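Local coordinates for protein oxidized polyvinyl alcohol hydrolase (Pseudomonas sp. VM15C, PDB 3WWC) that hydrolyses beta-diketones such as 4,6-nonanedione and cleaves oxidized polyvinyl alcohol in the second step of its degradation, at residues 298-301 and 307-310; 196-201 and 311-316; 65-70 and 77-82; 185-190 and 247-252; 49-54 and 107-112. The protein carries 1 engineered substitution. All coordinates share one frame; numbering follows the deposited sequence.

Four of the five contacts reach one mixed sheet. Interactions 2 and 4 occupy neighbouring strands, 196-200 and 247-253, joined by bonds such as the probable one between Gly197 O and Met250 N (3.0 Å). Interaction 2 also touches interaction 3, with Leu198 CD2 3.8 Å from Trp65 CH2. Interactions 3 and 5 lie closest, centres about 9 Å apart, and share a salt bridge from Asp77 OD2 to Arg112 NE (3.0 Å). Interaction 1 precedes the helix of interaction 2. The side chains of Ile200 and Thr69 come within about 7 and 8 Å of that of Ala177, an engineered residue at the probable charge-relay position, and within about 10 and 9 Å of bound butanoic acid. Interaction 5 lies away from these sites.

Interaction 1 (298-301 and 307-310); sequences SSTH and QLNT
His301 and Gln307 meet through their aliphatic roots: CB of His301 lies 3.9 Å from CB of Gln307 and equally near its CG. CG of His301 stands between the backbone N and the carbonyl carbon (chi1 65°), which brings the ring obliquely past the backbone N of Gln307, 3.9 Å from His301 CG. The second meeting rests on a single methyl. Leu308 reaches across with CD1, which approaches Thr300 OG1 at 3.8 Å and Ser299 OG at 4.0 Å; the Leu308 and Thr300 side chains cross obliquely. A water ties the two arms of the loop together, donating to Ser299 OG and accepting from Leu308 N, each at 3.0 Å. Ser299 OG is also bonded to Gly341 O, while Tyr342 OH reaches Leu308 O. The loop runs from strand 292-298 to helix 310-322 and carries His303 of the butanoic acid pocket, a position consistent with that of the histidine in alpha/beta hydrolases. No direct hydrogen bond joins the segments; the hydrogen-bonded link found between them is the water from Ser299 OG to Leu308 N, and the rest is modest van der Waals contact near the surface.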
# COMPACT_ATOMS: atom_id res chain seq x y z
N SER A 298 -8.45 -13.15 2.39
CA SER A 298 -7.45 -14.14 2.74
C SER A 298 -7.18 -15.05 1.56
O SER A 298 -8.10 -15.44 0.81
CB SER A 298 -7.92 -15.03 3.89
OG SER A 298 -8.17 -14.26 5.06
N SER A 299 -5.91 -15.38 1.37
CA SER A 299 -5.52 -16.34 0.35
C SER A 299 -4.46 -17.28 0.96
O SER A 299 -4.20 -17.25 2.16
CB SER A 299 -5.01 -15.69 -0.94
OG SER A 299 -4.89 -16.70 -1.96
N THR A 300 -3.81 -18.09 0.12
CA THR A 300 -2.88 -19.07 0.66
C THR A 300 -1.58 -19.09 -0.06
O THR A 300 -0.82 -20.07 0.02
CB THR A 300 -3.49 -20.48 0.52
OG1 THR A 300 -3.86 -20.67 -0.85
CG2 THR A 300 -4.72 -20.63 1.40
N HIS A 301 -1.29 -18.02 -0.76
CA HIS A 301 -0.09 -17.94 -1.56
C HIS A 301 1.19 -17.50 -0.86
O HIS A 301 2.26 -17.49 -1.48
CB HIS A 301 -0.33 -16.98 -2.70
CG HIS A 301 -0.56 -15.57 -2.24
ND1 HIS A 301 -1.69 -15.20 -1.55
CD2 HIS A 301 0.24 -14.49 -2.27
CE1 HIS A 301 -1.58 -13.93 -1.18
NE2 HIS A 301 -0.41 -13.48 -1.59
N GLN A 307 -0.96 -15.20 -6.14
CA GLN A 307 -0.49 -16.13 -7.14
C GLN A 307 -1.56 -16.93 -7.84
O GLN A 307 -1.37 -17.32 -9.01
CB GLN A 307 0.48 -17.13 -6.50
CG GLN A 307 1.76 -16.47 -5.97
CD GLN A 307 2.65 -15.96 -7.08
OE1 GLN A 307 2.86 -14.74 -7.22
NE2 GLN A 307 3.18 -16.86 -7.89
N LEU A 308 -2.64 -17.19 -7.13
CA LEU A 308 -3.74 -17.94 -7.73
C LEU A 308 -4.62 -16.99 -8.56
O LEU A 308 -5.16 -16.00 -8.02
CB LEU A 308 -4.58 -18.61 -6.63
CG LEU A 308 -3.81 -19.55 -5.71
CD1 LEU A 308 -4.70 -19.85 -4.46
CD2 LEU A 308 -3.39 -20.80 -6.49
N ASN A 309 -4.81 -17.29 -9.84
CA ASN A 309 -5.66 -16.45 -10.72
C ASN A 309 -5.30 -15.00 -10.54
O ASN A 309 -6.15 -14.14 -10.31
CB ASN A 309 -7.14 -16.70 -10.39
CG ASN A 309 -7.52 -18.16 -10.59
OD1 ASN A 309 -7.24 -18.70 -11.66
ND2 ASN A 309 -8.16 -18.77 -9.61
N THR A 310 -4.01 -14.73 -10.69
CA THR A 310 -3.48 -13.39 -10.47
C THR A 310 -4.19 -12.27 -11.18
O THR A 310 -4.58 -11.30 -10.54
CB THR A 310 -2.01 -13.33 -10.85
OG1 THR A 310 -1.30 -14.28 -10.04
CG2 THR A 310 -1.42 -11.91 -10.58
O HOH W 1 -3.11 -16.20 -4.33

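Interaction 2 (196-201 and 311-316); sequences GGLPIS and QEFNRW
Strand 196-200, bearing Leu198 and Ile200, lies beneath helix 310-322, bearing Phe313, with the two backbones well separated: the nearest CA atoms, of Leu198 and Asn314, are 10.0 Å apart. The strand is an inner one, with Leu198 bonded through its backbone to Leu173 and Gly175, and Gly197 to Ile248 and Met250. In the helix, regular bonds run from Arg315 N to Gln311 O and from Trp316 N to Glu312 O.

The gap is spanned by side chains. Phe313 extends its ring toward the strand, CG anti to the backbone N (chi1 175°), and the ring carbon CE2 does the touching. Leu198 CD2 approaches that atom at 4.4 Å and Ile200 CD1 at 4.5 Å, both obliquely to the ring. Leu198 is likewise extended, its CG anti to N (chi1 179°), which carries CD2 up toward the helix. The contact is thin but wholly buried and apolar, and Phe313 also stacks with the ring of Tyr342. Asn314, on the same helix, turns its amide to other partners, its OD1 accepting from Trp305 NE1.

Helix 310-322 follows the loop holding His303 and lies over a mostly parallel central sheet whose Ile200 side chain is about 7 Å from that of Ala177. A late helix laid over the sheet in this way is characteristic of the alpha/beta-hydrolase fold.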
# COMPACT_ATOMS: atom_id res chain seq x y z
N GLY A 196 -9.01 5.09 -1.90
CA GLY A 196 -8.91 3.79 -1.22
C GLY A 196 -7.58 3.13 -1.62
O GLY A 196 -6.75 3.71 -2.31
N GLY A 197 -7.40 1.89 -1.21
CA GLY A 197 -6.16 1.23 -1.51
C GLY A 197 -6.23 -0.25 -1.26
O GLY A 197 -7.21 -0.81 -0.70
N LEU A 198 -5.16 -0.89 -1.69
CA LEU A 198 -5.02 -2.34 -1.62
C LEU A 198 -3.69 -2.75 -0.96
O LEU A 198 -2.69 -3.07 -1.66
CB LEU A 198 -5.11 -2.91 -3.06
CG LEU A 198 -4.96 -4.43 -3.26
CD1 LEU A 198 -6.10 -5.16 -2.56
CD2 LEU A 198 -5.02 -4.75 -4.77
N PRO A 199 -3.62 -2.69 0.39
CA PRO A 199 -2.38 -3.08 1.09
C PRO A 199 -2.31 -4.61 1.20
O PRO A 199 -3.07 -5.21 1.94
CB PRO A 199 -2.51 -2.39 2.46
CG PRO A 199 -4.07 -2.27 2.66
CD PRO A 199 -4.61 -2.02 1.28
N ILE A 200 -1.44 -5.22 0.40
CA ILE A 200 -1.27 -6.67 0.36
C ILE A 200 -0.06 -7.03 1.20
O ILE A 200 1.07 -6.62 0.89
CB ILE A 200 -1.05 -7.16 -1.08
CG1 ILE A 200 -2.17 -6.67 -2.01
CG2 ILE A 200 -0.97 -8.68 -1.06
CD1 ILE A 200 -1.96 -7.12 -3.50
N SER A 201 -0.33 -7.75 2.28
CA SER A 201 0.75 -8.20 3.19
C SER A 201 1.68 -7.09 3.58
O SER A 201 2.91 -7.21 3.46
CB SER A 201 1.50 -9.31 2.52
OG SER A 201 0.63 -10.36 2.23
N GLN A 311 -4.36 -12.37 -12.49
CA GLN A 311 -5.04 -11.28 -13.19
C GLN A 311 -6.52 -11.23 -12.86
O GLN A 311 -7.09 -10.13 -12.80
CB GLN A 311 -4.81 -11.39 -14.71
CG GLN A 311 -3.38 -11.12 -15.13
CD GLN A 311 -2.95 -9.70 -14.71
OE1 GLN A 311 -3.70 -8.73 -14.84
NE2 GLN A 311 -1.78 -9.60 -14.13
N GLU A 312 -7.16 -12.37 -12.67
CA GLU A 312 -8.57 -12.33 -12.24
C GLU A 312 -8.64 -11.58 -10.90
O GLU A 312 -9.55 -10.79 -10.67
CB GLU A 312 -9.15 -13.73 -11.99
CG GLU A 312 -9.37 -14.54 -13.26
CD GLU A 312 -9.92 -15.91 -12.87
OE1 GLU A 312 -10.83 -15.99 -12.01
OE2 GLU A 312 -9.40 -16.90 -13.43
N PHE A 313 -7.68 -11.82 -10.00
CA PHE A 313 -7.69 -11.13 -8.72
C PHE A 313 -7.49 -9.63 -8.89
O PHE A 313 -8.22 -8.83 -8.31
CB PHE A 313 -6.60 -11.68 -7.77
CG PHE A 313 -6.54 -10.90 -6.50
CD1 PHE A 313 -7.46 -11.15 -5.50
CD2 PHE A 313 -5.60 -9.87 -6.37
CE1 PHE A 313 -7.48 -10.36 -4.33
CE2 PHE A 313 -5.62 -9.07 -5.19
CZ PHE A 313 -6.55 -9.34 -4.21
N ASN A 314 -6.52 -9.22 -9.71
CA ASN A 314 -6.26 -7.81 -9.91
C ASN A 314 -7.49 -7.12 -10.46
O ASN A 314 -7.85 -6.02 -10.02
CB ASN A 314 -5.10 -7.55 -10.89
CG ASN A 314 -3.74 -7.96 -10.35
OD1 ASN A 314 -3.61 -8.39 -9.20
ND2 ASN A 314 -2.70 -7.81 -11.19
N ARG A 315 -8.17 -7.76 -11.42
CA ARG A 315 -9.36 -7.12 -12.02
C ARG A 315 -10.46 -7.03 -10.98
O ARG A 315 -11.13 -5.99 -10.83
CB ARG A 315 -9.90 -7.96 -13.19
CG ARG A 315 -9.02 -7.94 -14.41
CD ARG A 315 -9.72 -8.68 -15.61
NE ARG A 315 -9.82 -10.13 -15.45
CZ ARG A 315 -8.91 -11.00 -15.89
NH1 ARG A 315 -7.79 -10.59 -16.49
NH2 ARG A 315 -9.20 -12.28 -15.79
N TRP A 316 -10.69 -8.12 -10.25
CA TRP A 316 -11.74 -8.14 -9.21
C TRP A 316 -11.45 -7.11 -8.12
O TRP A 316 -12.35 -6.35 -7.70
CB TRP A 316 -11.84 -9.54 -8.57
CG TRP A 316 -12.81 -9.58 -7.43
CD1 TRP A 316 -14.19 -9.63 -7.52
CD2 TRP A 316 -12.51 -9.44 -6.05
NE1 TRP A 316 -14.75 -9.53 -6.27
CE2 TRP A 316 -13.74 -9.40 -5.34
CE3 TRP A 316 -11.32 -9.34 -5.32
CZ2 TRP A 316 -13.81 -9.26 -3.96
CZ3 TRP A 316 -11.39 -9.20 -3.94
CH2 TRP A 316 -12.63 -9.16 -3.28

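Interaction 3 (65-70 and 77-82); sequences WVPMTG and DNLTVA
Pro67, Thr69 and Asn78 join strand 62-68 to helix 75-80 within a beta-alpha-beta unit of the alpha/beta-hydrolase sheet, completed by strand 96-100. The tight part is the run of Asn78 against Pro67 and Thr69. With CG anti to its own N (chi1 175°), Asn78 delivers OD1 over Pro67 CB at 3.6 Å, the shortest contact, while its CB lies 3.8 Å from Thr69 CB. Beyond it Leu79 meets Pro67 at about a right angle, CD2 to CG at 4.1 Å. Thr69 OG1 has its main hydrogen-bond partner outside the contact, Glu73 O.

The ND2 end of the amide is looser, 3.7 Å from Met68 O, and no direct hydrogen bond joins the segments. At the OD1 end one water donates to both Asn78 OD1 and Pro67 O, linking strand and helix. With an alanine in place of Asn78, the bridging water would probably lose one of its two acceptors, and a gap would open beside Pro67. Within the strand, Pro67 CB sits against one face of the Trp65 ring, 3.3 Å above its plane and toward the rim. At the bridge itself, the water lies 2.7 Å from Asn78 OD1 and 2.7 Å from Pro67 O.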
# COMPACT_ATOMS: atom_id res chain seq x y z
N TRP A 65 -4.78 3.61 -10.82
CA TRP A 65 -4.16 2.56 -10.02
C TRP A 65 -2.68 2.93 -9.86
O TRP A 65 -1.97 3.09 -10.88
CB TRP A 65 -4.32 1.22 -10.74
CG TRP A 65 -3.55 0.04 -10.15
CD1 TRP A 65 -2.84 -0.89 -10.86
CD2 TRP A 65 -3.53 -0.42 -8.77
NE1 TRP A 65 -2.39 -1.89 -10.02
CE2 TRP A 65 -2.80 -1.62 -8.74
CE3 TRP A 65 -4.06 0.09 -7.56
CZ2 TRP A 65 -2.58 -2.35 -7.55
CZ3 TRP A 65 -3.85 -0.63 -6.38
CH2 TRP A 65 -3.11 -1.83 -6.38
N VAL A 66 -2.20 3.01 -8.62
CA VAL A 66 -0.81 3.33 -8.30
C VAL A 66 -0.25 2.10 -7.58
O VAL A 66 -0.36 1.98 -6.36
CB VAL A 66 -0.75 4.60 -7.38
CG1 VAL A 66 0.64 4.90 -6.93
CG2 VAL A 66 -1.30 5.78 -8.16
N PRO A 67 0.35 1.17 -8.34
CA PRO A 67 0.90 -0.05 -7.75
C PRO A 67 2.33 0.15 -7.30
O PRO A 67 3.14 0.83 -7.96
CB PRO A 67 0.82 -1.04 -8.92
CG PRO A 67 1.10 -0.14 -10.14
CD PRO A 67 0.31 1.09 -9.82
N MET A 68 2.64 -0.47 -6.16
CA MET A 68 3.99 -0.38 -5.60
C MET A 68 4.60 -1.73 -5.39
O MET A 68 3.96 -2.62 -4.81
CB MET A 68 3.95 0.36 -4.28
CG MET A 68 3.56 1.80 -4.51
SD MET A 68 3.34 2.74 -2.97
CE MET A 68 1.85 2.09 -2.40
N THR A 69 5.85 -1.89 -5.81
CA THR A 69 6.57 -3.12 -5.56
C THR A 69 7.02 -3.18 -4.10
O THR A 69 6.76 -2.26 -3.29
CB THR A 69 7.78 -3.17 -6.52
OG1 THR A 69 8.32 -4.51 -6.47
CG2 THR A 69 8.87 -2.15 -6.12
N GLY A 70 7.70 -4.27 -3.77
CA GLY A 70 8.18 -4.48 -2.41
C GLY A 70 9.68 -4.24 -2.26
O GLY A 70 10.24 -3.26 -2.75
N ASP A 77 9.29 -5.38 -12.74
CA ASP A 77 8.75 -6.71 -12.42
C ASP A 77 7.27 -6.56 -11.98
O ASP A 77 6.39 -7.22 -12.49
CB ASP A 77 9.49 -7.38 -11.27
CG ASP A 77 10.90 -7.83 -11.59
OD1 ASP A 77 11.19 -8.09 -12.77
OD2 ASP A 77 11.68 -7.96 -10.61
N ASN A 78 7.02 -5.68 -11.03
CA ASN A 78 5.67 -5.48 -10.51
C ASN A 78 4.72 -5.10 -11.62
O ASN A 78 3.54 -5.44 -11.57
CB ASN A 78 5.76 -4.40 -9.44
CG ASN A 78 4.42 -4.00 -8.89
OD1 ASN A 78 3.80 -3.06 -9.39
ND2 ASN A 78 3.93 -4.74 -7.89
N LEU A 79 5.20 -4.39 -12.63
CA LEU A 79 4.36 -3.95 -13.72
C LEU A 79 4.21 -4.96 -14.87
O LEU A 79 3.16 -4.96 -15.55
CB LEU A 79 4.94 -2.65 -14.34
CG LEU A 79 4.78 -1.43 -13.47
CD1 LEU A 79 5.68 -0.29 -14.01
CD2 LEU A 79 3.28 -0.98 -13.52
N THR A 80 5.23 -5.79 -15.10
CA THR A 80 5.17 -6.63 -16.31
C THR A 80 5.36 -8.12 -16.15
O THR A 80 5.17 -8.87 -17.15
CB THR A 80 6.23 -6.21 -17.31
OG1 THR A 80 7.52 -6.47 -16.74
CG2 THR A 80 6.12 -4.71 -17.60
N VAL A 81 5.80 -8.60 -14.99
CA VAL A 81 6.05 -10.03 -14.83
C VAL A 81 4.85 -10.65 -14.15
O VAL A 81 4.42 -10.18 -13.08
CB VAL A 81 7.32 -10.27 -14.00
CG1 VAL A 81 7.48 -11.79 -13.67
CG2 VAL A 81 8.53 -9.70 -14.77
N ALA A 82 4.29 -11.70 -14.76
CA ALA A 82 3.09 -12.30 -14.21
C ALA A 82 3.16 -12.72 -12.76
O ALA A 82 2.20 -12.48 -12.01
CB ALA A 82 2.68 -13.51 -15.08
O HOH W 2 4.92 -0.57 -9.48

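Interaction 4 (185-190 and 247-252); sequences RALLFR and LIVMTV
Leu187 projects from helix 178-189 toward Leu247 and Val249 on strand 247-253. At its base, CB is still 4.4 Å from Leu247 CD1. The next carbon, CG, is anti to the carbonyl carbon (chi1 -67°) and carries the branch toward the face of the sheet, where the two methyls separate. CD1 goes to Val249, tip to tip, and settles against both of its methyls, 3.9 Å from CG2 and 4.0 Å from CG1. CD2 turns to Leu247, meeting its CD2 at 4.1 Å. Leu247 answers with its other methyl too: CD1 stands 4.1 Å from the backbone O of Leu187. One leucine of the helix is thus fitted against two residues that lie on the same face of the strand, and Phe286 of helix 275-288 closes on it as well.

The strand's other face belongs to a different layer, since Met250 packs on Trp316 of helix 310-322. Helix 178-189 directly follows Ala177, the engineered residue at the probable nucleophile position, as in the nucleophile elbow of alpha/beta hydrolases. The side-chain contacts between helix and strand are apolar and buried, so the hold probably comes from the fit of branched methyl groups and exclusion of water.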
# COMPACT_ATOMS: atom_id res chain seq x y z
N ARG A 185 0.50 3.47 5.08
CA ARG A 185 0.92 4.81 5.53
C ARG A 185 0.24 5.92 4.73
O ARG A 185 -0.25 6.92 5.29
CB ARG A 185 2.42 4.98 5.40
CG ARG A 185 2.88 6.36 5.96
CD ARG A 185 4.44 6.42 6.07
NE ARG A 185 4.83 7.65 6.77
CZ ARG A 185 5.06 7.73 8.08
NH1 ARG A 185 4.92 6.64 8.87
NH2 ARG A 185 5.50 8.89 8.58
N ALA A 186 0.16 5.73 3.42
CA ALA A 186 -0.44 6.75 2.56
C ALA A 186 -1.92 6.92 2.86
O ALA A 186 -2.45 8.06 2.81
CB ALA A 186 -0.26 6.34 1.09
N LEU A 187 -2.62 5.83 3.13
CA LEU A 187 -4.06 5.93 3.45
C LEU A 187 -4.27 6.65 4.78
O LEU A 187 -5.26 7.36 4.94
CB LEU A 187 -4.69 4.53 3.51
CG LEU A 187 -4.72 3.82 2.17
CD1 LEU A 187 -5.11 2.37 2.44
CD2 LEU A 187 -5.72 4.51 1.21
N LEU A 188 -3.33 6.49 5.71
CA LEU A 188 -3.52 7.10 7.03
C LEU A 188 -3.19 8.57 7.01
O LEU A 188 -3.79 9.34 7.78
CB LEU A 188 -2.62 6.39 8.08
CG LEU A 188 -3.07 4.95 8.35
CD1 LEU A 188 -1.96 4.20 9.09
CD2 LEU A 188 -4.40 4.98 9.17
N PHE A 189 -2.27 8.97 6.14
CA PHE A 189 -1.87 10.38 6.07
C PHE A 189 -2.54 11.16 4.96
O PHE A 189 -2.56 12.41 5.04
CB PHE A 189 -0.35 10.55 5.87
CG PHE A 189 0.47 10.41 7.14
CD1 PHE A 189 0.73 11.50 7.96
CD2 PHE A 189 1.06 9.20 7.45
CE1 PHE A 189 1.58 11.38 9.06
CE2 PHE A 189 1.92 9.06 8.57
CZ PHE A 189 2.17 10.17 9.37
N ARG A 190 -3.06 10.49 3.93
CA ARG A 190 -3.66 11.22 2.81
C ARG A 190 -5.07 10.70 2.51
O ARG A 190 -5.47 10.51 1.36
CB ARG A 190 -2.73 11.08 1.59
CG ARG A 190 -1.51 12.00 1.71
CD ARG A 190 -1.90 13.46 1.44
NE ARG A 190 -0.66 14.22 1.40
CZ ARG A 190 -0.50 15.41 0.80
NH1 ARG A 190 -1.52 16.00 0.18
NH2 ARG A 190 0.69 15.97 0.76
N LEU A 247 -12.98 6.26 2.42
CA LEU A 247 -12.15 5.31 1.70
C LEU A 247 -12.80 3.97 1.56
O LEU A 247 -13.74 3.64 2.28
CB LEU A 247 -10.86 5.01 2.51
CG LEU A 247 -9.92 6.17 2.84
CD1 LEU A 247 -8.88 5.69 3.89
CD2 LEU A 247 -9.20 6.68 1.58
N ILE A 248 -12.25 3.18 0.64
CA ILE A 248 -12.50 1.76 0.62
C ILE A 248 -11.10 1.13 0.69
O ILE A 248 -10.20 1.49 -0.06
CB ILE A 248 -13.31 1.24 -0.57
CG1 ILE A 248 -13.31 -0.29 -0.52
CG2 ILE A 248 -12.76 1.78 -1.92
CD1 ILE A 248 -14.38 -0.92 -1.44
N VAL A 249 -10.89 0.25 1.66
CA VAL A 249 -9.59 -0.39 1.84
C VAL A 249 -9.76 -1.87 1.80
O VAL A 249 -10.61 -2.44 2.51
CB VAL A 249 -8.95 0.01 3.18
CG1 VAL A 249 -7.56 -0.63 3.34
CG2 VAL A 249 -8.85 1.56 3.27
N MET A 250 -8.94 -2.53 0.98
CA MET A 250 -8.97 -4.00 0.87
C MET A 250 -7.61 -4.51 1.33
O MET A 250 -6.61 -4.32 0.64
CB MET A 250 -9.21 -4.41 -0.58
CG MET A 250 -9.35 -5.94 -0.68
SD MET A 250 -9.63 -6.48 -2.43
CE MET A 250 -11.32 -6.00 -2.63
N THR A 251 -7.60 -5.14 2.50
CA THR A 251 -6.35 -5.68 3.07
C THR A 251 -6.27 -7.16 2.75
O THR A 251 -7.25 -7.88 2.95
CB THR A 251 -6.35 -5.51 4.56
OG1 THR A 251 -6.47 -4.11 4.89
CG2 THR A 251 -5.04 -6.07 5.16
N VAL A 252 -5.13 -7.62 2.26
CA VAL A 252 -4.98 -9.05 1.87
C VAL A 252 -3.89 -9.73 2.69
O VAL A 252 -2.76 -9.20 2.82
CB VAL A 252 -4.59 -9.15 0.40
CG1 VAL A 252 -4.49 -10.63 -0.03
CG2 VAL A 252 -5.64 -8.42 -0.47

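Interaction 5 (49-54 and 107-112); sequences AFIVYP and QDPNIR
A turn in the long loop after strand 96-100 is laid against strand 46-53, near one margin of the central sheet: Gln107 and Pro109 come from the loop, Ala49 and Ile51 from the strand. The loop segment lies between Cys104 and Cys116, which are joined by a disulfide. Its turn is type I, from Asp108 to Ile111, with Ile111 N bonded to Asp108 O. It is reinforced by an Asx turn: Asp108 OD1 accepts from Asn110 N at 2.8 Å, the hydrogen lying nearly in line (160°), with the donor well above the carboxylate plane (47° out of it).

Across the contact, Ala49 CB faces the Gln107 side chain, 3.7 Å from its OE1 and 3.9 Å from its CB. The Gln107 chain leaves with CG anti to the carbonyl carbon (chi1 -55°) and then extends, passing over the alanine methyl. Its OE1 is satisfied outside the pair, by the backbone N of Asp40 on strand 36-43, so the same amide oxygen that brushes Ala49 fastens the loop to the outermost strand. Further along, Ile51 sends its CD1 methyl to Pro109 CB at 3.8 Å, the two side chains crossing at about a right angle. Ile51 also packs on Leu79 of helix 75-80.

No hydrogen bond joins strand and loop directly; the contact is van der Waals packing, Ile51 on Pro109 and the Gln107 chain over Ala49, while polar bonds inside the turn probably fix its shape.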
# COMPACT_ATOMS: atom_id res chain seq x y z
N ALA A 49 11.11 9.16 -10.20
CA ALA A 49 10.67 8.64 -11.46
C ALA A 49 9.41 7.83 -11.26
O ALA A 49 9.14 7.33 -10.15
CB ALA A 49 11.75 7.72 -12.10
N PHE A 50 8.67 7.68 -12.34
CA PHE A 50 7.44 6.90 -12.31
C PHE A 50 7.05 6.56 -13.72
O PHE A 50 7.52 7.19 -14.69
CB PHE A 50 6.30 7.67 -11.61
CG PHE A 50 5.97 9.03 -12.22
CD1 PHE A 50 6.65 10.17 -11.78
CD2 PHE A 50 5.00 9.15 -13.22
CE1 PHE A 50 6.36 11.45 -12.34
CE2 PHE A 50 4.71 10.41 -13.79
CZ PHE A 50 5.38 11.56 -13.35
N ILE A 51 6.21 5.54 -13.88
CA ILE A 51 5.83 5.05 -15.20
C ILE A 51 4.33 5.17 -15.36
O ILE A 51 3.55 4.76 -14.48
CB ILE A 51 6.28 3.59 -15.37
CG1 ILE A 51 7.80 3.49 -15.20
CG2 ILE A 51 5.91 3.04 -16.76
CD1 ILE A 51 8.36 2.03 -15.15
N VAL A 52 3.90 5.63 -16.53
CA VAL A 52 2.49 5.81 -16.79
C VAL A 52 2.00 4.92 -17.91
O VAL A 52 2.59 4.90 -19.01
CB VAL A 52 2.17 7.28 -17.21
CG1 VAL A 52 0.64 7.42 -17.58
CG2 VAL A 52 2.56 8.26 -16.12
N TYR A 53 0.94 4.16 -17.64
CA TYR A 53 0.28 3.37 -18.70
C TYR A 53 -1.16 3.94 -18.75
O TYR A 53 -2.01 3.63 -17.89
CB TYR A 53 0.24 1.86 -18.34
CG TYR A 53 1.56 1.08 -18.41
CD1 TYR A 53 2.50 1.12 -17.37
CD2 TYR A 53 1.85 0.27 -19.52
CE1 TYR A 53 3.69 0.38 -17.47
CE2 TYR A 53 3.02 -0.47 -19.60
CZ TYR A 53 3.93 -0.41 -18.57
OH TYR A 53 5.11 -1.17 -18.66
N PRO A 54 -1.49 4.75 -19.78
CA PRO A 54 -2.84 5.32 -19.86
C PRO A 54 -3.91 4.27 -20.08
O PRO A 54 -3.71 3.26 -20.76
CB PRO A 54 -2.76 6.32 -21.02
CG PRO A 54 -1.28 6.55 -21.21
CD PRO A 54 -0.60 5.26 -20.84
N GLN A 107 16.03 6.09 -9.53
CA GLN A 107 15.25 6.24 -10.74
C GLN A 107 15.28 5.11 -11.74
O GLN A 107 14.68 5.24 -12.81
CB GLN A 107 15.60 7.56 -11.46
CG GLN A 107 15.42 8.79 -10.52
CD GLN A 107 15.37 10.07 -11.31
OE1 GLN A 107 14.41 10.31 -12.05
NE2 GLN A 107 16.41 10.89 -11.19
N ASP A 108 15.90 3.97 -11.36
CA ASP A 108 16.00 2.85 -12.28
C ASP A 108 14.86 1.88 -11.98
O ASP A 108 14.86 1.24 -10.93
CB ASP A 108 17.35 2.16 -12.07
CG ASP A 108 17.55 0.99 -13.02
OD1 ASP A 108 16.57 0.60 -13.71
OD2 ASP A 108 18.69 0.46 -13.10
N PRO A 109 13.88 1.77 -12.89
CA PRO A 109 12.76 0.85 -12.63
C PRO A 109 13.11 -0.60 -12.71
O PRO A 109 12.28 -1.46 -12.43
CB PRO A 109 11.73 1.27 -13.69
CG PRO A 109 12.71 1.55 -14.91
CD PRO A 109 13.78 2.42 -14.22
N ASN A 110 14.37 -0.93 -13.04
CA ASN A 110 14.79 -2.34 -13.09
C ASN A 110 15.54 -2.78 -11.85
O ASN A 110 15.77 -3.97 -11.68
CB ASN A 110 15.63 -2.57 -14.35
CG ASN A 110 14.79 -2.34 -15.58
OD1 ASN A 110 13.81 -3.02 -15.75
ND2 ASN A 110 15.11 -1.35 -16.36
N ILE A 111 15.95 -1.86 -10.99
CA ILE A 111 16.62 -2.25 -9.75
C ILE A 111 15.70 -3.17 -8.98
O ILE A 111 14.47 -2.89 -8.85
CB ILE A 111 16.96 -0.99 -8.88
CG1 ILE A 111 18.26 -0.34 -9.39
CG2 ILE A 111 17.07 -1.36 -7.36
CD1 ILE A 111 19.53 -1.15 -8.96
N ARG A 112 16.25 -4.27 -8.47
CA ARG A 112 15.48 -5.23 -7.68
C ARG A 112 15.80 -5.00 -6.21
O ARG A 112 15.25 -4.06 -5.63
CB ARG A 112 15.80 -6.65 -8.17
CG ARG A 112 15.05 -6.95 -9.47
CD ARG A 112 15.45 -8.31 -10.06
NE ARG A 112 14.52 -8.53 -11.18
CZ ARG A 112 14.72 -9.37 -12.18
NH1 ARG A 112 15.84 -10.10 -12.25
NH2 ARG A 112 13.78 -9.48 -13.13